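Local coordinates for protein putative S-adenosylmethionine-dependent methyltransferase (Bacteroides thetaiotaomicron, PDB 1WYZ) that probably transfers a methyl group from S-adenosylmethionine to a substrate that is not established, at residues 15-21 with 46-50; 193-199 with 228-234. The contacts are given in a common frame with arbitrary orientation. Numbering follows the deposited sequence.

Contact 1: residues 15-21 with 46-50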
loop_
_atom_site.group_PDB
_atom_site.type_symbol
_atom_site.label_atom_id
_atom_site.label_comp_id
_atom_site.label_asym_id
_atom_site.label_seq_id
_atom_site.Cartn_x
_atom_site.Cartn_y
_atom_site.Cartn_z
ATOM N N THR A 15 -13.137 -4.361 -13.035
ATOM C CA THR A 15 -14.110 -3.562 -12.296
ATOM C C THR A 15 -14.236 -2.167 -12.868
ATOM O O THR A 15 -13.362 -1.698 -13.582
ATOM C CB THR A 15 -13.701 -3.361 -10.826
ATOM O OG1 THR A 15 -12.446 -2.664 -10.785
ATOM C CG2 THR A 15 -13.592 -4.688 -10.098
ATOM N N PRO A 16 -15.335 -1.478 -12.546
ATOM C CA PRO A 16 -15.515 -0.110 -13.053
ATOM C C PRO A 16 -14.393 0.751 -12.460
ATOM O O PRO A 16 -14.214 0.781 -11.241
ATOM C CB PRO A 16 -16.886 0.286 -12.505
ATOM C CG PRO A 16 -17.611 -1.049 -12.392
ATOM C CD PRO A 16 -16.539 -1.958 -11.838
ATOM N N LEU A 17 -13.637 1.433 -13.315
ATOM C CA LEU A 17 -12.533 2.281 -12.860
ATOM C C LEU A 17 -12.867 3.189 -11.666
ATOM O O LEU A 17 -12.012 3.453 -10.821
ATOM C CB LEU A 17 -12.019 3.146 -14.012
ATOM C CG LEU A 17 -10.868 2.617 -14.870
ATOM C CD1 LEU A 17 -11.214 1.266 -15.450
ATOM C CD2 LEU A 17 -10.567 3.625 -15.978
ATOM N N GLU A 18 -14.106 3.658 -11.594
ATOM C CA GLU A 18 -14.525 4.538 -10.512
ATOM C C GLU A 18 -14.674 3.853 -9.148
ATOM O O GLU A 18 -14.858 4.521 -8.126
ATOM C CB GLU A 18 -15.847 5.228 -10.875
ATOM C CG GLU A 18 -16.947 4.285 -11.346
ATOM C CD GLU A 18 -16.884 3.998 -12.843
ATOM O OE1 GLU A 18 -15.879 3.428 -13.324
ATOM O OE2 GLU A 18 -17.859 4.350 -13.541
ATOM N N GLN A 19 -14.605 2.529 -9.128
ATOM C CA GLN A 19 -14.731 1.799 -7.871
ATOM C C GLN A 19 -13.386 1.756 -7.143
ATOM O O GLN A 19 -13.327 1.599 -5.920
ATOM C CB GLN A 19 -15.204 0.370 -8.145
ATOM C CG GLN A 19 -15.580 -0.454 -6.913
ATOM C CD GLN A 19 -15.365 -1.955 -7.128
ATOM O OE1 GLN A 19 -15.819 -2.530 -8.122
ATOM N NE2 GLN A 19 -14.669 -2.592 -6.193
ATOM N N VAL A 20 -12.302 1.919 -7.894
ATOM C CA VAL A 20 -10.981 1.837 -7.294
ATOM C C VAL A 20 -9.990 2.962 -7.605
ATOM O O VAL A 20 -8.864 2.939 -7.107
ATOM C CB VAL A 20 -10.348 0.486 -7.653
ATOM C CG1 VAL A 20 -11.222 -0.654 -7.102
ATOM C CG2 VAL A 20 -10.204 0.367 -9.171
ATOM N N LEU A 21 -10.404 3.955 -8.392
ATOM C CA LEU A 21 -9.514 5.068 -8.740
ATOM C C LEU A 21 -10.104 6.440 -8.427
ATOM O O LEU A 21 -11.276 6.684 -8.668
ATOM C CB LEU A 21 -9.163 5.012 -10.225
ATOM C CG LEU A 21 -8.474 3.725 -10.678
ATOM C CD1 LEU A 21 -8.483 3.648 -12.185
ATOM C CD2 LEU A 21 -7.049 3.673 -10.133
ATOM N N PHE A 46 -6.474 0.958 -21.575
ATOM C CA PHE A 46 -6.783 1.592 -20.300
ATOM C C PHE A 46 -7.181 3.057 -20.430
ATOM O O PHE A 46 -8.200 3.478 -19.879
ATOM C CB PHE A 46 -5.587 1.497 -19.362
ATOM C CG PHE A 46 -5.734 2.322 -18.120
ATOM C CD1 PHE A 46 -6.591 1.918 -17.101
ATOM C CD2 PHE A 46 -5.007 3.505 -17.957
ATOM C CE1 PHE A 46 -6.722 2.686 -15.927
ATOM C CE2 PHE A 46 -5.133 4.268 -16.794
ATOM C CZ PHE A 46 -5.989 3.859 -15.777
ATOM N N LEU A 47 -6.369 3.839 -21.135
ATOM C CA LEU A 47 -6.664 5.259 -21.294
ATOM C C LEU A 47 -8.007 5.471 -21.988
ATOM O O LEU A 47 -8.627 6.520 -21.834
ATOM C CB LEU A 47 -5.542 5.962 -22.072
ATOM C CG LEU A 47 -4.162 6.080 -21.400
ATOM C CD1 LEU A 47 -3.186 6.690 -22.390
ATOM C CD2 LEU A 47 -4.245 6.937 -20.138
ATOM N N LYS A 48 -8.454 4.469 -22.744
ATOM C CA LYS A 48 -9.734 4.546 -23.444
ATOM C C LYS A 48 -10.851 4.493 -22.418
ATOM O O LYS A 48 -11.832 5.232 -22.509
ATOM C CB LYS A 48 -9.891 3.377 -24.426
ATOM C CG LYS A 48 -9.555 3.692 -25.892
ATOM C CD LYS A 48 -10.673 4.466 -26.605
ATOM C CE LYS A 48 -10.382 5.959 -26.723
ATOM N NZ LYS A 48 -10.466 6.677 -25.427
ATOM N N LYS A 49 -10.689 3.611 -21.439
ATOM C CA LYS A 49 -11.668 3.445 -20.378
ATOM C C LYS A 49 -11.630 4.656 -19.434
ATOM O O LYS A 49 -12.620 4.979 -18.776
ATOM C CB LYS A 49 -11.367 2.149 -19.621
ATOM C CG LYS A 49 -12.598 1.336 -19.227
ATOM C CD LYS A 49 -13.357 1.952 -18.057
ATOM C CE LYS A 49 -14.396 0.982 -17.498
ATOM N NZ LYS A 49 -14.928 1.435 -16.178
ATOM N N VAL A 50 -10.485 5.331 -19.384
ATOM C CA VAL A 50 -10.325 6.507 -18.533
ATOM C C VAL A 50 -11.047 7.717 -19.108
ATOM O O VAL A 50 -11.660 8.485 -18.368
ATOM C CB VAL A 50 -8.850 6.902 -18.376
ATOM C CG1 VAL A 50 -8.736 8.102 -17.439
ATOM C CG2 VAL A 50 -8.047 5.726 -17.865
#

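Contact 2: residues 193-199 with 228-234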
loop_
_atom_site.group_PDB
_atom_site.type_symbol
_atom_site.label_atom_id
_atom_site.label_comp_id
_atom_site.label_asym_id
_atom_site.label_seq_id
_atom_site.Cartn_x
_atom_site.Cartn_y
_atom_site.Cartn_z
ATOM N N THR A 193 -0.371 -20.350 14.209
ATOM C CA THR A 193 -0.042 -19.201 13.379
ATOM C C THR A 193 -1.313 -18.909 12.578
ATOM O O THR A 193 -2.073 -19.834 12.263
ATOM C CB THR A 193 1.109 -19.532 12.398
ATOM O OG1 THR A 193 2.301 -19.851 13.133
ATOM C CG2 THR A 193 1.384 -18.358 11.479
ATOM N N LYS A 194 -1.562 -17.633 12.273
ATOM C CA LYS A 194 -2.746 -17.250 11.498
ATOM C C LYS A 194 -2.395 -17.032 10.043
ATOM O O LYS A 194 -1.348 -16.455 9.719
ATOM C CB LYS A 194 -3.393 -15.968 12.044
ATOM C CG LYS A 194 -4.180 -16.157 13.339
ATOM C CD LYS A 194 -5.098 -14.966 13.644
ATOM C CE LYS A 194 -6.012 -15.274 14.824
ATOM N NZ LYS A 194 -7.114 -14.278 14.989
ATOM N N LEU A 195 -3.288 -17.487 9.173
ATOM C CA LEU A 195 -3.118 -17.344 7.739
ATOM C C LEU A 195 -4.347 -16.675 7.130
ATOM O O LEU A 195 -5.466 -17.134 7.343
ATOM C CB LEU A 195 -2.927 -18.717 7.094
ATOM C CG LEU A 195 -3.221 -18.698 5.592
ATOM C CD1 LEU A 195 -2.228 -17.779 4.915
ATOM C CD2 LEU A 195 -3.132 -20.093 5.000
ATOM N N CYS A 196 -4.140 -15.595 6.375
ATOM C CA CYS A 196 -5.239 -14.901 5.717
ATOM C C CYS A 196 -5.144 -15.110 4.206
ATOM O O CYS A 196 -4.111 -14.829 3.596
ATOM C CB CYS A 196 -5.192 -13.401 6.021
ATOM S SG CYS A 196 -6.408 -12.389 5.083
ATOM N N ILE A 197 -6.218 -15.608 3.607
ATOM C CA ILE A 197 -6.249 -15.820 2.175
ATOM C C ILE A 197 -7.068 -14.688 1.595
ATOM O O ILE A 197 -8.181 -14.440 2.046
ATOM C CB ILE A 197 -6.911 -17.169 1.824
ATOM C CG1 ILE A 197 -5.966 -18.319 2.192
ATOM C CG2 ILE A 197 -7.291 -17.199 0.344
ATOM C CD1 ILE A 197 -6.611 -19.702 2.203
ATOM N N ALA A 198 -6.524 -13.992 0.606
ATOM C CA ALA A 198 -7.243 -12.883 -0.013
ATOM C C ALA A 198 -7.257 -13.032 -1.534
ATOM O O ALA A 198 -6.276 -12.704 -2.213
ATOM C CB ALA A 198 -6.605 -11.569 0.384
ATOM N N ALA A 199 -8.377 -13.523 -2.060
ATOM C CA ALA A 199 -8.547 -13.746 -3.491
ATOM C C ALA A 199 -9.552 -12.773 -4.130
ATOM O O ALA A 199 -10.539 -12.391 -3.507
ATOM C CB ALA A 199 -8.986 -15.180 -3.714
ATOM N N CYS A 228 -4.467 -14.646 -5.847
ATOM C CA CYS A 228 -4.730 -14.125 -4.500
ATOM C C CYS A 228 -3.425 -13.842 -3.740
ATOM O O CYS A 228 -2.341 -14.142 -4.228
ATOM C CB CYS A 228 -5.559 -15.131 -3.701
ATOM S SG CYS A 228 -4.753 -16.719 -3.468
ATOM N N ILE A 229 -3.536 -13.265 -2.545
ATOM C CA ILE A 229 -2.362 -12.951 -1.724
ATOM C C ILE A 229 -2.462 -13.692 -0.401
ATOM O O ILE A 229 -3.565 -14.006 0.045
ATOM C CB ILE A 229 -2.266 -11.444 -1.376
ATOM C CG1 ILE A 229 -2.155 -10.605 -2.644
ATOM C CG2 ILE A 229 -1.069 -11.197 -0.468
ATOM C CD1 ILE A 229 -3.455 -10.446 -3.423
ATOM N N PHE A 230 -1.323 -13.948 0.240
ATOM C CA PHE A 230 -1.332 -14.644 1.519
ATOM C C PHE A 230 -0.673 -13.829 2.628
ATOM O O PHE A 230 0.348 -13.173 2.413
ATOM C CB PHE A 230 -0.637 -15.999 1.387
ATOM C CG PHE A 230 -1.329 -16.946 0.446
ATOM C CD1 PHE A 230 -2.624 -17.382 0.706
ATOM C CD2 PHE A 230 -0.691 -17.393 -0.716
ATOM C CE1 PHE A 230 -3.284 -18.249 -0.177
ATOM C CE2 PHE A 230 -1.342 -18.265 -1.613
ATOM C CZ PHE A 230 -2.638 -18.689 -1.336
ATOM N N LEU A 231 -1.262 -13.871 3.820
ATOM C CA LEU A 231 -0.715 -13.147 4.962
ATOM C C LEU A 231 -0.593 -14.037 6.193
ATOM O O LEU A 231 -1.554 -14.684 6.592
ATOM C CB LEU A 231 -1.588 -11.944 5.318
ATOM C CG LEU A 231 -1.836 -10.881 4.251
ATOM C CD1 LEU A 231 -2.881 -11.404 3.260
ATOM C CD2 LEU A 231 -2.319 -9.574 4.911
ATOM N N LEU A 232 0.593 -14.051 6.794
ATOM C CA LEU A 232 0.867 -14.840 7.993
ATOM C C LEU A 232 1.064 -13.929 9.207
ATOM O O LEU A 232 1.873 -13.001 9.162
ATOM C CB LEU A 232 2.148 -15.675 7.810
ATOM C CG LEU A 232 2.286 -16.700 6.686
ATOM C CD1 LEU A 232 3.615 -17.413 6.831
ATOM C CD2 LEU A 232 1.148 -17.705 6.764
ATOM N N TYR A 233 0.335 -14.195 10.289
ATOM C CA TYR A 233 0.482 -13.402 11.508
ATOM C C TYR A 233 0.254 -14.291 12.728
ATOM O O TYR A 233 -0.045 -15.467 12.560
ATOM C CB TYR A 233 -0.446 -12.192 11.501
ATOM C CG TYR A 233 0.026 -11.123 12.455
ATOM C CD1 TYR A 233 1.351 -10.687 12.439
ATOM C CD2 TYR A 233 -0.831 -10.594 13.416
ATOM C CE1 TYR A 233 1.818 -9.752 13.376
ATOM C CE2 TYR A 233 -0.388 -9.667 14.349
ATOM C CZ TYR A 233 0.936 -9.247 14.332
ATOM O OH TYR A 233 1.370 -8.341 15.276
ATOM N N LYS A 234 0.369 -13.736 13.939
ATOM C CA LYS A 234 0.292 -14.540 15.170
ATOM C C LYS A 234 -0.954 -15.102 15.865
ATOM O O LYS A 234 -0.999 -16.314 16.113
ATOM C CB LYS A 234 1.165 -13.891 16.248
ATOM C CG LYS A 234 1.060 -12.399 16.367
ATOM C CD LYS A 234 1.997 -11.938 17.472
ATOM C CE LYS A 234 2.001 -10.431 17.640
ATOM N NZ LYS A 234 2.774 -10.050 18.856
#

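Contact 1: residues 15-21 with 46-50
This is a small surface packing of a short helical turn on the last turn of a longer helix, in the N-terminal domain. The turn 17-20 follows the loop after strand 5-8, and residues 46-50 end helix 40-50. Leu17 forms the apolar centre of the contact: its CD2 lies 3.8 Å from Val50 CG2 and 4.0 Å from Phe46 CE1. Phe46 and Val50, one helical turn apart, offer an apolar surface, and a flexible, branched leucine fits it well. Leu21, a turn beyond Leu17, brings CD1 to 4.2 Å from Phe46 CE1, at the ring edge. Lys49 suits the solvent-exposed border. Its methylenes lie along Leu17, with Lys49 CD 3.4 Å from Leu17 CD1, while the nearly straight outer half of the chain carries the ammonium to Glu18, giving a long salt bridge of 3.6 Å between Lys49 NZ and Glu18 OE1. Lys49 NZ is also 3.1 Å from Leu17 N, but both are donors and do not bond. From the same turn, Glu18 packs on Ser23 of the second subunit and Val20 on Val119 of that subunit. The arrangement is helix-against-turn packing at the periphery of an alpha/beta domain built round a parallel sheet, with an apolar centre and a charged border.

Contact 2: residues 193-199 with 228-234
Strands 194-199 and 228-233 run antiparallel, their axes 4.5 Å apart at closest approach, joined by six backbone hydrogen bonds in reciprocal pairs, such as Cys196 N to Leu231 O (2.8 Å) and Leu231 N to Cys196 O (3.0 Å). The side chains then fit the sheet's two faces to different helices. On the face of Leu195, Ile197, Phe230 and Leu232, Leu195 takes the t,p rotamer, which brings its CD1 to 3.8 Å from Leu232 CD2 and 4.2 Å from Phe230 CD1. Phe230, with chi1 m, leans toward the partner strand, so that Ile197 CG1 meets the ring edge 3.6 Å from Phe230 CE1. The bulky Leu195 and Phe230 pack against helix 178-188, on Ile185 and Met181. Ala199 CB and Cys228 CB are unusually close, at 3.4 Å, but Cys228 is poorly ordered, so this detail needs caution. On the other face the small Ala198 and Cys196, with Ile229 and Leu231, meet Ser123, Ser127 and Ser131 of helix 123-131; Cys196 CB and Leu231 CB are 4.0 Å apart. Toward the partly exposed end, Lys194 stretches away in an m,t,t,t conformation, and Tyr233, with chi1 t, swings its ring to Phe133. Strands 207-212 and 168-173 flank the pair, the middle of three antiparallel pairings in the C-terminal domain's mixed sheet, consistent with the tetrapyrrole methylase fold, to which RsmI-like proteins are related.

How the contacts relate
The two contacts belong to different domains: contact 1 lies at the edge of the N-terminal domain with its parallel sheet, contact 2 within the mixed sheet of the C-terminal domain. Their centres are 28 Å apart and their nearest atoms about 11 Å, so they do not touch, and along the chain they follow one another, both segments of contact 1 preceding those of contact 2. A bridge nevertheless runs between their surroundings, because Gln19 NE2 of contact 1 donates a hydrogen bond to Thr202 O, just beyond the strand 194-199 of contact 2. In relatives of this fold the methyl donor binds in the cleft between the two domains; no ligand marks that site here, and neither contact can be assigned to it.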